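PDB 7BTG: GEO10716p1 from Drosophila melanogaster, which belongs to the low molecular weight protein tyrosine phosphatase family and probably removes phosphate groups from phosphorylated arginine. Local coordinates for residues A[31-36]-A[147-152]; A[79-84]-A[112-117]; A[18-23]-A[140-145]; A[69-74]-A[91-96]. The protein carries 1 engineered substitution. One frame throughout, in Å; residues are numbered along the deposited sequence.

Contact 1 of 4, residues A[31-36]-A[147-152]; sequences QDWYVD and ERFLQH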
# COMPACT_ATOMS: atom_id res chain seq x y z
N GLN A 31 4.41 -11.00 -14.86
CA GLN A 31 4.47 -12.19 -14.03
C GLN A 31 5.78 -12.10 -13.25
O GLN A 31 6.66 -11.33 -13.65
CB GLN A 31 4.44 -13.45 -14.91
CG GLN A 31 3.11 -13.68 -15.61
CD GLN A 31 3.27 -13.75 -17.13
OE1 GLN A 31 3.86 -14.69 -17.65
NE2 GLN A 31 2.71 -12.78 -17.84
N ASP A 32 5.94 -12.82 -12.14
CA ASP A 32 4.88 -13.52 -11.44
C ASP A 32 4.63 -12.72 -10.17
O ASP A 32 5.35 -12.86 -9.18
CB ASP A 32 5.29 -14.96 -11.12
CG ASP A 32 4.10 -15.84 -10.79
OD1 ASP A 32 2.96 -15.30 -10.73
OD2 ASP A 32 4.31 -17.07 -10.59
N TRP A 33 3.61 -11.86 -10.22
CA TRP A 33 3.40 -10.82 -9.23
C TRP A 33 2.31 -11.21 -8.25
O TRP A 33 1.29 -11.79 -8.63
CB TRP A 33 3.03 -9.49 -9.90
CG TRP A 33 4.22 -8.75 -10.42
CD1 TRP A 33 5.04 -9.13 -11.45
CD2 TRP A 33 4.73 -7.50 -9.95
NE1 TRP A 33 6.03 -8.19 -11.65
CE2 TRP A 33 5.85 -7.18 -10.74
CE3 TRP A 33 4.34 -6.62 -8.94
CZ2 TRP A 33 6.59 -6.02 -10.54
CZ3 TRP A 33 5.07 -5.47 -8.75
CH2 TRP A 33 6.18 -5.18 -9.54
N TYR A 34 2.54 -10.88 -6.99
CA TYR A 34 1.54 -11.04 -5.94
C TYR A 34 1.48 -9.75 -5.12
O TYR A 34 2.51 -9.25 -4.66
CB TYR A 34 1.87 -12.24 -5.05
CG TYR A 34 0.88 -12.42 -3.94
CD1 TYR A 34 -0.45 -12.65 -4.21
CD2 TYR A 34 1.28 -12.34 -2.61
CE1 TYR A 34 -1.36 -12.81 -3.20
CE2 TYR A 34 0.37 -12.50 -1.59
CZ TYR A 34 -0.95 -12.74 -1.89
OH TYR A 34 -1.87 -12.91 -0.88
N VAL A 35 0.28 -9.23 -4.95
CA VAL A 35 0.05 -7.95 -4.28
C VAL A 35 -0.97 -8.18 -3.18
O VAL A 35 -1.95 -8.91 -3.38
CB VAL A 35 -0.43 -6.87 -5.27
CG1 VAL A 35 -0.52 -5.51 -4.60
CG2 VAL A 35 0.48 -6.82 -6.49
N ASP A 36 -0.74 -7.58 -2.02
CA ASP A 36 -1.61 -7.77 -0.86
C ASP A 36 -1.56 -6.51 -0.01
O ASP A 36 -0.81 -5.57 -0.30
CB ASP A 36 -1.20 -9.02 -0.07
CG ASP A 36 -2.24 -9.43 0.98
OD1 ASP A 36 -1.87 -10.15 1.94
OD2 ASP A 36 -3.41 -9.01 0.84
N GLU A 147 3.33 3.78 -10.37
CA GLU A 147 3.85 3.88 -11.73
C GLU A 147 5.36 4.04 -11.74
O GLU A 147 6.07 3.30 -12.42
CB GLU A 147 3.19 5.05 -12.45
CG GLU A 147 1.72 4.89 -12.54
CD GLU A 147 1.16 5.41 -13.81
OE1 GLU A 147 1.65 4.99 -14.88
OE2 GLU A 147 0.25 6.26 -13.73
N ARG A 148 5.88 5.00 -10.97
CA ARG A 148 7.33 5.17 -10.96
C ARG A 148 8.03 3.97 -10.34
O ARG A 148 9.13 3.62 -10.77
CB ARG A 148 7.70 6.47 -10.24
CG ARG A 148 7.09 7.66 -10.94
CD ARG A 148 7.77 8.94 -10.66
NE ARG A 148 7.09 10.03 -11.35
CZ ARG A 148 7.33 10.39 -12.61
NH1 ARG A 148 8.25 9.76 -13.32
NH2 ARG A 148 6.65 11.38 -13.16
N PHE A 149 7.39 3.30 -9.38
CA PHE A 149 7.99 2.11 -8.80
C PHE A 149 8.17 1.01 -9.85
O PHE A 149 9.21 0.35 -9.89
CB PHE A 149 7.15 1.60 -7.63
CG PHE A 149 7.47 0.18 -7.24
CD1 PHE A 149 6.57 -0.85 -7.48
CD2 PHE A 149 8.69 -0.13 -6.68
CE1 PHE A 149 6.85 -2.15 -7.12
CE2 PHE A 149 8.99 -1.44 -6.33
CZ PHE A 149 8.07 -2.45 -6.56
N LEU A 150 7.14 0.79 -10.68
CA LEU A 150 7.24 -0.27 -11.68
C LEU A 150 8.31 0.07 -12.72
O LEU A 150 9.09 -0.79 -13.13
CB LEU A 150 5.89 -0.48 -12.36
CG LEU A 150 4.74 -1.15 -11.60
CD1 LEU A 150 3.45 -0.88 -12.34
CD2 LEU A 150 4.97 -2.65 -11.48
N GLN A 151 8.35 1.34 -13.14
CA GLN A 151 9.37 1.83 -14.05
C GLN A 151 10.76 1.55 -13.53
O GLN A 151 11.68 1.30 -14.32
CB GLN A 151 9.16 3.32 -14.27
CG GLN A 151 10.10 3.96 -15.26
CD GLN A 151 10.45 5.40 -14.90
OE1 GLN A 151 9.57 6.22 -14.64
NE2 GLN A 151 11.75 5.71 -14.86
N HIS A 152 10.94 1.56 -12.20
CA HIS A 152 12.27 1.39 -11.63
C HIS A 152 12.63 -0.08 -11.45
O HIS A 152 13.81 -0.43 -11.57
CB HIS A 152 12.36 2.10 -10.28
CG HIS A 152 12.23 3.59 -10.37
ND1 HIS A 152 11.56 4.22 -11.40
CD2 HIS A 152 12.68 4.58 -9.56
CE1 HIS A 152 11.60 5.53 -11.22
NE2 HIS A 152 12.28 5.77 -10.11

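Contact 2 of 4, residues A[79-84]-A[112-117]; sequences FDYIFA and GSYIGR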
# COMPACT_ATOMS: atom_id res chain seq x y z
N PHE A 79 7.48 -11.20 1.63
CA PHE A 79 7.29 -10.14 0.64
C PHE A 79 8.64 -9.52 0.30
O PHE A 79 9.56 -9.51 1.11
CB PHE A 79 6.31 -9.06 1.11
CG PHE A 79 4.88 -9.52 1.13
CD1 PHE A 79 4.08 -9.37 0.01
CD2 PHE A 79 4.34 -10.14 2.25
CE1 PHE A 79 2.76 -9.82 0.02
CE2 PHE A 79 3.04 -10.58 2.27
CZ PHE A 79 2.24 -10.42 1.16
N ASP A 80 8.74 -9.03 -0.93
CA ASP A 80 9.94 -8.34 -1.39
C ASP A 80 9.91 -6.86 -1.03
O ASP A 80 10.94 -6.27 -0.70
CB ASP A 80 10.09 -8.50 -2.91
CG ASP A 80 10.03 -9.96 -3.36
OD1 ASP A 80 10.89 -10.76 -2.93
OD2 ASP A 80 9.11 -10.31 -4.13
N TYR A 81 8.73 -6.25 -1.12
CA TYR A 81 8.54 -4.86 -0.76
C TYR A 81 7.37 -4.78 0.21
O TYR A 81 6.37 -5.46 0.02
CB TYR A 81 8.28 -3.99 -2.00
CG TYR A 81 9.53 -3.75 -2.79
CD1 TYR A 81 10.29 -2.62 -2.57
CD2 TYR A 81 9.99 -4.69 -3.73
CE1 TYR A 81 11.46 -2.39 -3.27
CE2 TYR A 81 11.16 -4.47 -4.45
CZ TYR A 81 11.90 -3.31 -4.20
OH TYR A 81 13.08 -3.05 -4.88
N ILE A 82 7.53 -3.98 1.26
CA ILE A 82 6.44 -3.58 2.14
C ILE A 82 6.42 -2.06 2.15
O ILE A 82 7.42 -1.43 2.54
CB ILE A 82 6.61 -4.14 3.56
CG1 ILE A 82 6.62 -5.67 3.54
CG2 ILE A 82 5.50 -3.66 4.43
CD1 ILE A 82 6.87 -6.29 4.89
N PHE A 83 5.34 -1.48 1.68
CA PHE A 83 5.22 -0.05 1.48
C PHE A 83 4.38 0.57 2.58
O PHE A 83 3.24 0.16 2.80
CB PHE A 83 4.61 0.27 0.11
CG PHE A 83 5.53 -0.05 -1.04
CD1 PHE A 83 6.76 0.59 -1.15
CD2 PHE A 83 5.17 -0.98 -2.00
CE1 PHE A 83 7.62 0.30 -2.18
CE2 PHE A 83 6.03 -1.26 -3.04
CZ PHE A 83 7.24 -0.61 -3.13
N ALA A 84 4.96 1.53 3.29
CA ALA A 84 4.24 2.39 4.21
C ALA A 84 3.66 3.60 3.49
O ALA A 84 4.20 4.07 2.49
CB ALA A 84 5.20 2.87 5.32
N GLY A 112 5.44 6.73 -1.15
CA GLY A 112 5.48 8.03 -1.78
C GLY A 112 6.86 8.53 -2.08
O GLY A 112 6.99 9.53 -2.80
N SER A 113 7.90 7.87 -1.58
CA SER A 113 9.26 8.26 -1.96
C SER A 113 9.53 8.01 -3.43
O SER A 113 10.52 8.51 -3.96
CB SER A 113 10.30 7.54 -1.09
OG SER A 113 10.50 6.19 -1.48
N TYR A 114 8.67 7.24 -4.11
CA TYR A 114 8.82 7.06 -5.55
C TYR A 114 8.22 8.21 -6.35
O TYR A 114 8.47 8.29 -7.55
CB TYR A 114 8.21 5.74 -6.01
CG TYR A 114 9.05 4.58 -5.60
CD1 TYR A 114 10.07 4.13 -6.42
CD2 TYR A 114 8.87 3.97 -4.37
CE1 TYR A 114 10.87 3.07 -6.03
CE2 TYR A 114 9.67 2.92 -3.97
CZ TYR A 114 10.67 2.47 -4.81
OH TYR A 114 11.45 1.42 -4.40
N ILE A 115 7.44 9.08 -5.72
CA ILE A 115 6.86 10.19 -6.46
C ILE A 115 7.96 11.09 -7.02
O ILE A 115 7.87 11.56 -8.17
CB ILE A 115 5.88 10.99 -5.58
CG1 ILE A 115 4.62 10.17 -5.33
CG2 ILE A 115 5.52 12.31 -6.26
CD1 ILE A 115 3.49 10.97 -4.71
N GLY A 116 9.01 11.32 -6.24
CA GLY A 116 10.12 12.14 -6.67
C GLY A 116 10.01 13.60 -6.28
O GLY A 116 10.86 14.40 -6.70
N ARG A 117 8.98 13.97 -5.54
CA ARG A 117 8.84 15.32 -4.99
C ARG A 117 8.65 15.17 -3.50
O ARG A 117 7.58 14.75 -3.05
CB ARG A 117 7.65 16.06 -5.61
CG ARG A 117 7.65 16.04 -7.12
CD ARG A 117 6.51 16.85 -7.69
NE ARG A 117 5.19 16.25 -7.44
CZ ARG A 117 4.69 15.22 -8.11
NH1 ARG A 117 5.38 14.62 -9.07
NH2 ARG A 117 3.48 14.76 -7.80

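Contact 3 of 4, residues A[18-23]-A[140-145]; sequences EAILKH and LQILES. With PO4 (phosphate ion), chain C.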
# COMPACT_ATOMS: atom_id res chain seq x y z
N GLU A 18 -3.39 -1.68 -3.17
CA GLU A 18 -3.40 -3.07 -3.60
C GLU A 18 -4.14 -3.24 -4.92
O GLU A 18 -3.64 -3.88 -5.85
CB GLU A 18 -4.05 -3.96 -2.54
CG GLU A 18 -4.13 -5.40 -2.99
CD GLU A 18 -4.84 -6.26 -1.98
OE1 GLU A 18 -5.07 -5.75 -0.87
OE2 GLU A 18 -5.17 -7.42 -2.29
N ALA A 19 -5.33 -2.65 -5.03
CA ALA A 19 -6.13 -2.83 -6.23
C ALA A 19 -5.51 -2.11 -7.43
O ALA A 19 -5.55 -2.63 -8.56
CB ALA A 19 -7.54 -2.30 -5.97
N ILE A 20 -4.94 -0.93 -7.20
CA ILE A 20 -4.30 -0.15 -8.26
C ILE A 20 -3.13 -0.91 -8.87
O ILE A 20 -3.01 -1.04 -10.09
CB ILE A 20 -3.84 1.21 -7.72
CG1 ILE A 20 -4.99 2.21 -7.74
CG2 ILE A 20 -2.62 1.72 -8.50
CD1 ILE A 20 -4.71 3.48 -6.97
N LEU A 21 -2.24 -1.42 -8.02
CA LEU A 21 -1.08 -2.14 -8.52
C LEU A 21 -1.49 -3.45 -9.16
O LEU A 21 -0.88 -3.89 -10.14
CB LEU A 21 -0.08 -2.40 -7.39
CG LEU A 21 1.16 -3.12 -7.89
CD1 LEU A 21 1.80 -2.26 -8.97
CD2 LEU A 21 2.16 -3.44 -6.77
N LYS A 22 -2.52 -4.09 -8.60
CA LYS A 22 -3.07 -5.29 -9.23
C LYS A 22 -3.52 -5.00 -10.67
O LYS A 22 -3.26 -5.81 -11.57
CB LYS A 22 -4.23 -5.84 -8.41
CG LYS A 22 -3.83 -6.97 -7.49
CD LYS A 22 -4.93 -7.31 -6.47
CE LYS A 22 -4.49 -8.50 -5.61
NZ LYS A 22 -5.61 -9.00 -4.78
N HIS A 23 -4.17 -3.85 -10.89
CA HIS A 23 -4.58 -3.47 -12.23
C HIS A 23 -3.37 -3.21 -13.13
O HIS A 23 -3.29 -3.74 -14.24
CB HIS A 23 -5.48 -2.23 -12.18
CG HIS A 23 -6.02 -1.82 -13.52
ND1 HIS A 23 -6.66 -2.70 -14.37
CD2 HIS A 23 -6.00 -0.63 -14.17
CE1 HIS A 23 -7.02 -2.06 -15.48
NE2 HIS A 23 -6.63 -0.81 -15.38
N LEU A 140 -4.31 9.66 -6.33
CA LEU A 140 -3.34 10.19 -7.29
C LEU A 140 -1.91 9.94 -6.83
O LEU A 140 -1.07 9.50 -7.62
CB LEU A 140 -3.59 11.68 -7.52
CG LEU A 140 -4.92 12.07 -8.20
CD1 LEU A 140 -5.25 13.56 -7.99
CD2 LEU A 140 -4.94 11.73 -9.71
N GLN A 141 -1.62 10.21 -5.55
CA GLN A 141 -0.30 9.89 -5.00
C GLN A 141 0.02 8.41 -5.14
O GLN A 141 1.15 8.04 -5.45
CB GLN A 141 -0.20 10.29 -3.53
CG GLN A 141 0.21 11.71 -3.23
CD GLN A 141 -0.09 12.08 -1.77
OE1 GLN A 141 -1.21 11.89 -1.29
NE2 GLN A 141 0.90 12.59 -1.05
N ILE A 142 -0.96 7.55 -4.88
CA ILE A 142 -0.70 6.12 -4.93
C ILE A 142 -0.48 5.68 -6.38
O ILE A 142 0.40 4.87 -6.67
CB ILE A 142 -1.85 5.34 -4.26
CG1 ILE A 142 -1.85 5.55 -2.74
CG2 ILE A 142 -1.72 3.87 -4.55
CD1 ILE A 142 -3.19 5.18 -2.06
N LEU A 143 -1.27 6.23 -7.30
CA LEU A 143 -1.13 5.86 -8.71
C LEU A 143 0.24 6.26 -9.25
O LEU A 143 0.95 5.43 -9.82
CB LEU A 143 -2.25 6.52 -9.52
CG LEU A 143 -2.25 6.24 -11.02
CD1 LEU A 143 -2.17 4.74 -11.26
CD2 LEU A 143 -3.50 6.83 -11.60
N GLU A 144 0.65 7.52 -9.05
CA GLU A 144 1.97 7.91 -9.55
C GLU A 144 3.05 7.09 -8.88
O GLU A 144 3.98 6.61 -9.55
CB GLU A 144 2.23 9.40 -9.34
CG GLU A 144 3.59 9.83 -9.93
CD GLU A 144 3.87 11.33 -9.78
OE1 GLU A 144 2.94 12.08 -9.39
OE2 GLU A 144 5.02 11.75 -10.06
N SER A 145 2.93 6.89 -7.55
CA SER A 145 3.93 6.13 -6.80
C SER A 145 4.10 4.74 -7.38
O SER A 145 5.23 4.29 -7.60
CB SER A 145 3.53 6.03 -5.32
OG SER A 145 3.40 7.29 -4.70
P PO4 C . -7.18 -10.06 -1.18
O1 PO4 C . -6.68 -10.85 -2.38
O2 PO4 C . -7.89 -8.80 -1.63
O3 PO4 C . -8.18 -10.92 -0.43
O4 PO4 C . -6.01 -9.81 -0.25

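Contact 4 of 4, residues A[69-74]-A[91-96]; sequences RMISAQ and LELEHM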
# COMPACT_ATOMS: atom_id res chain seq x y z
N ARG A 69 -6.85 -6.78 7.71
CA ARG A 69 -6.12 -7.72 8.54
C ARG A 69 -4.88 -7.05 9.10
O ARG A 69 -4.41 -6.03 8.60
CB ARG A 69 -5.72 -9.01 7.78
CG ARG A 69 -4.60 -8.81 6.75
CD ARG A 69 -4.21 -10.13 6.09
NE ARG A 69 -3.07 -10.00 5.18
CZ ARG A 69 -1.79 -10.05 5.57
NH1 ARG A 69 -1.49 -10.20 6.86
NH2 ARG A 69 -0.81 -9.93 4.67
N MET A 70 -4.36 -7.63 10.18
CA MET A 70 -3.12 -7.15 10.76
C MET A 70 -1.95 -7.72 9.99
O MET A 70 -2.02 -8.81 9.44
CB MET A 70 -3.01 -7.58 12.22
CG MET A 70 -4.07 -7.03 13.14
SD MET A 70 -3.58 -5.49 13.94
CE MET A 70 -1.80 -5.51 13.79
N ILE A 71 -0.86 -6.94 9.93
CA ILE A 71 0.39 -7.52 9.48
C ILE A 71 0.84 -8.52 10.53
O ILE A 71 0.67 -8.31 11.73
CB ILE A 71 1.45 -6.42 9.23
CG1 ILE A 71 2.62 -6.99 8.43
CG2 ILE A 71 1.97 -5.84 10.54
CD1 ILE A 71 3.59 -5.95 7.96
N SER A 72 1.37 -9.66 10.07
CA SER A 72 1.93 -10.67 10.95
C SER A 72 3.43 -10.74 10.73
O SER A 72 3.97 -10.19 9.77
CB SER A 72 1.29 -12.05 10.67
OG SER A 72 1.59 -12.48 9.34
N ALA A 73 4.11 -11.44 11.64
CA ALA A 73 5.53 -11.66 11.47
C ALA A 73 5.84 -12.37 10.15
O ALA A 73 6.81 -12.01 9.46
CB ALA A 73 6.06 -12.48 12.65
N GLN A 74 5.01 -13.36 9.77
CA GLN A 74 5.22 -14.10 8.52
C GLN A 74 5.31 -13.16 7.33
O GLN A 74 6.07 -13.42 6.39
CB GLN A 74 4.09 -15.10 8.28
CG GLN A 74 4.36 -16.50 8.78
CD GLN A 74 5.34 -17.29 7.91
OE1 GLN A 74 5.83 -16.81 6.87
NE2 GLN A 74 5.62 -18.52 8.32
N LEU A 91 8.02 3.81 10.68
CA LEU A 91 8.74 3.59 11.93
C LEU A 91 8.21 2.37 12.67
O LEU A 91 9.00 1.62 13.25
CB LEU A 91 8.65 4.82 12.83
CG LEU A 91 9.43 6.05 12.39
CD1 LEU A 91 9.66 6.96 13.58
CD2 LEU A 91 10.73 5.64 11.77
N GLU A 92 6.89 2.17 12.67
CA GLU A 92 6.36 1.00 13.35
C GLU A 92 6.78 -0.27 12.63
O GLU A 92 7.07 -1.29 13.27
CB GLU A 92 4.84 1.07 13.46
CG GLU A 92 4.34 2.29 14.22
CD GLU A 92 2.84 2.28 14.48
OE1 GLU A 92 2.18 1.26 14.22
OE2 GLU A 92 2.33 3.29 14.99
N LEU A 93 6.85 -0.21 11.28
CA LEU A 93 7.25 -1.40 10.53
C LEU A 93 8.74 -1.66 10.68
O LEU A 93 9.17 -2.82 10.67
CB LEU A 93 6.90 -1.25 9.05
CG LEU A 93 5.46 -1.33 8.56
CD1 LEU A 93 5.38 -0.83 7.13
CD2 LEU A 93 4.93 -2.76 8.65
N GLU A 94 9.53 -0.60 10.81
CA GLU A 94 10.95 -0.81 11.04
C GLU A 94 11.22 -1.40 12.42
O GLU A 94 12.01 -2.34 12.55
CB GLU A 94 11.69 0.51 10.81
CG GLU A 94 11.95 0.74 9.33
CD GLU A 94 12.37 2.15 9.01
OE1 GLU A 94 12.18 3.05 9.84
OE2 GLU A 94 12.91 2.35 7.92
N HIS A 95 10.57 -0.88 13.48
CA HIS A 95 10.66 -1.52 14.79
C HIS A 95 10.22 -2.97 14.72
O HIS A 95 10.88 -3.85 15.26
CB HIS A 95 9.81 -0.78 15.83
CG HIS A 95 10.46 0.43 16.43
ND1 HIS A 95 10.65 1.59 15.72
CD2 HIS A 95 10.97 0.65 17.66
CE1 HIS A 95 11.24 2.49 16.50
NE2 HIS A 95 11.45 1.94 17.68
N MET A 96 9.09 -3.23 14.05
CA MET A 96 8.60 -4.60 13.95
C MET A 96 9.65 -5.50 13.32
O MET A 96 10.03 -6.52 13.91
CB MET A 96 7.29 -4.64 13.15
CG MET A 96 6.38 -5.80 13.53
SD MET A 96 4.76 -5.77 12.71
CE MET A 96 4.40 -4.03 12.77

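Contact 1 of 4, residues A[31-36]-A[147-152]
Where the chain returns from helix 13-27 to strand 34-39 in the beta-alpha-beta unit that begins with strand 2-7, Trp33 packs against Phe149 and Leu150 of the C-terminal helix 133-154. Of residues 31-36 it is Trp33 that makes this contact. It stands just ahead of the strand, in a loop whose Gln31-Asp32 peptide is cis. The indole is directed at the helix, with CG beside the backbone N and anti to the carbonyl carbon (chi1 -81°), and it meets the helix with the far corner of its six-membered ring. CH2 of Trp33 lies 3.4 Å from CD2 of Leu150, a tight apolar contact. The same methyl is 3.9 Å from CZ2 of Trp33, and at a similar distance from CZ3, so it sits centrally against that corner. From the residue before it on the helix, CE1 of Phe149 comes to the indole edge, close to the indole plane, 3.9 Å from CH2 of Trp33. Neither helix residue sends its first bond straight at the loop. Phe149 gets there because its CG is anti to the backbone N (chi1 164°), which carries the ring across to the tryptophan. Val25 and the ring of Tyr153, edge-to-face, add to the surroundings of the indole, while Leu24 and Leu30 pack on Leu150. The contact is apolar and rests on shape: a methyl of Leu150 and one ring carbon of Phe149 meet the indole corner, and no polar bond between the two segments sets its orientation.

Contact 2 of 4, residues A[79-84]-A[112-117]
In the parallel sheet typical of low molecular weight phosphatases, strand 81-84 presents Tyr81 and Phe83 to Tyr114, which follows the edge strand 107-110 on a short 3-10 turn. All three rings take the same first torsion, with CG beside the backbone N and anti to the carbonyl carbon; for Tyr114 chi1 is -74°. This directs the tyrosine back over the sheet, where it crosses both strand side chains at about a right angle. CE2 of Tyr114 lies 3.8 Å from CE1 of Phe83. Farther out, the hydroxyl OH of Tyr114 comes within 4.0 Å of CE1 of Tyr81. That is an approach to carbon; the polar need of the hydroxyl is met by a hydrogen bond to OE1 of Gln109, which ties the ring to its own edge strand. Phe149 of helix 133-154 meets each of the three rings edge-to-face, completing an aromatic cluster between sheet and helix. The 3-10 turn is closed by a bond of 3.0 Å from N of Ile115 to O of Gly112. Just beyond it, CG2 of Ile115 lies 3.4 Å above the plane of the Arg117 guanidinium, displaced toward its rim.

Contact 3 of 4, residues A[18-23]-A[140-145]
Helix 13-27, which follows the phosphate-binding loop in this family, packs against helix 133-154 on one face of the sheet, and between residues 18-23 and 140-145 the link is Ile20. The helices come close here: CA of Ile20 is 6.8 Å from CA of Leu143. Ile20 splits its two branches between two partners. The longer branch, with CG1 beside the backbone N (chi1 -84°), ends in CD1, which lies 3.9 Å from CG2 of Ile142. Its other branch, CG2, meets CD1 of Leu143 at 4.1 Å, the two side chains crossing at about a right angle. One isoleucine is thus seated between neighbouring residues of the facing helix, and no hydrogen bond joins the two segments.

Away from Ile20, Glu18 and Lys22 form a salt bridge one turn apart. NZ of Lys22 is 3.0 Å from OE2 of Glu18, which receives it on its anti lone pair, the one turned away from OE1. A phosphate ion, probably from the crystallisation liquor, lies beside these two residues and His66. NZ of Lys22 makes a weak hydrogen bond of 3.2 Å to its O1, and His66 bonds it through ND1. OE2 of Glu18 also lies 3.1 Å from phosphate O2, and the lysine would be expected to offset the negative charge gathered there. OE1 of Glu18 is bonded to Ser37 on strand 34-39. Helix 13-27 is held between two elements: Tyr139 and Cys146 of helix 133-154 extend the packing around Ile20, and Leu21 reaches Cys146 and Leu150, while Leu21 and Lys22 rest on Val35 of strand 34-39.

Contact 4 of 4, residues A[69-74]-A[91-96]
Ile71 meets Leu93 and Met96 through aliphatic and sulfur atoms, and no ring of either segment lends a face or an edge to the junction. The imidazole of His95 works within its own helix: its edge atom ND1 donates to O of Leu91 at 3.0 Å, the oxygen lying near the ring plane. Seen from that carbonyl, the donor stands above the plane, 39° out of it, and the backbone N of His95 reaches the same oxygen from the opposite face. Two N-H groups of one residue thus grip a single acceptor and hold the imidazole against the helix.

Across the contact, Ile71 divides its branches. CG1 extends anti to the backbone N (chi1 -165°) and carries CD1 to 3.5 Å from CD2 of Leu93, a close methyl-to-methyl approach. CG2, set between the backbone N and the carbonyl carbon, lies 3.5 Å from SD of Met96. The methionine runs past it in the opposite direction, and a bend at chi3 (-39°) brings its methyl CE to 3.8 Å from CG2 of Ile71.

Phe76 of helix 73-78 touches all three residues, so the loop before that helix, the helix itself and helix 87-99 share one apolar patch. Beneath it lies the sheet: Ile71 also packs on Leu4 and Ala38, from strands 2-7 and 34-39, and Leu93 on Val6 of strand 2-7.

In the fold
The four contacts sit on both faces of one parallel sheet, ordered 34-39, 2-7, 81-84, 107-110. Contacts 1, 2 and 3 form a group on the face covered by helices 13-27 and 133-154, their centres about 10 to 11 Å apart; contacts 1 and 3 both use helix 133-154. Contact 4 lies across the sheet, its centre about 21 Å from those of contacts 1 and 3, yet Arg69 of contact 4 forms a salt bridge with Asp36 of contact 1, and Leu93 reaches Ile82 and Ala84 of contact 2. Contacts 1 and 3 join early chain to late and interleave in sequence, whereas contacts 2 and 4 span shorter intervals between. The C-terminal helix thereby closes the fold over its N-terminal unit.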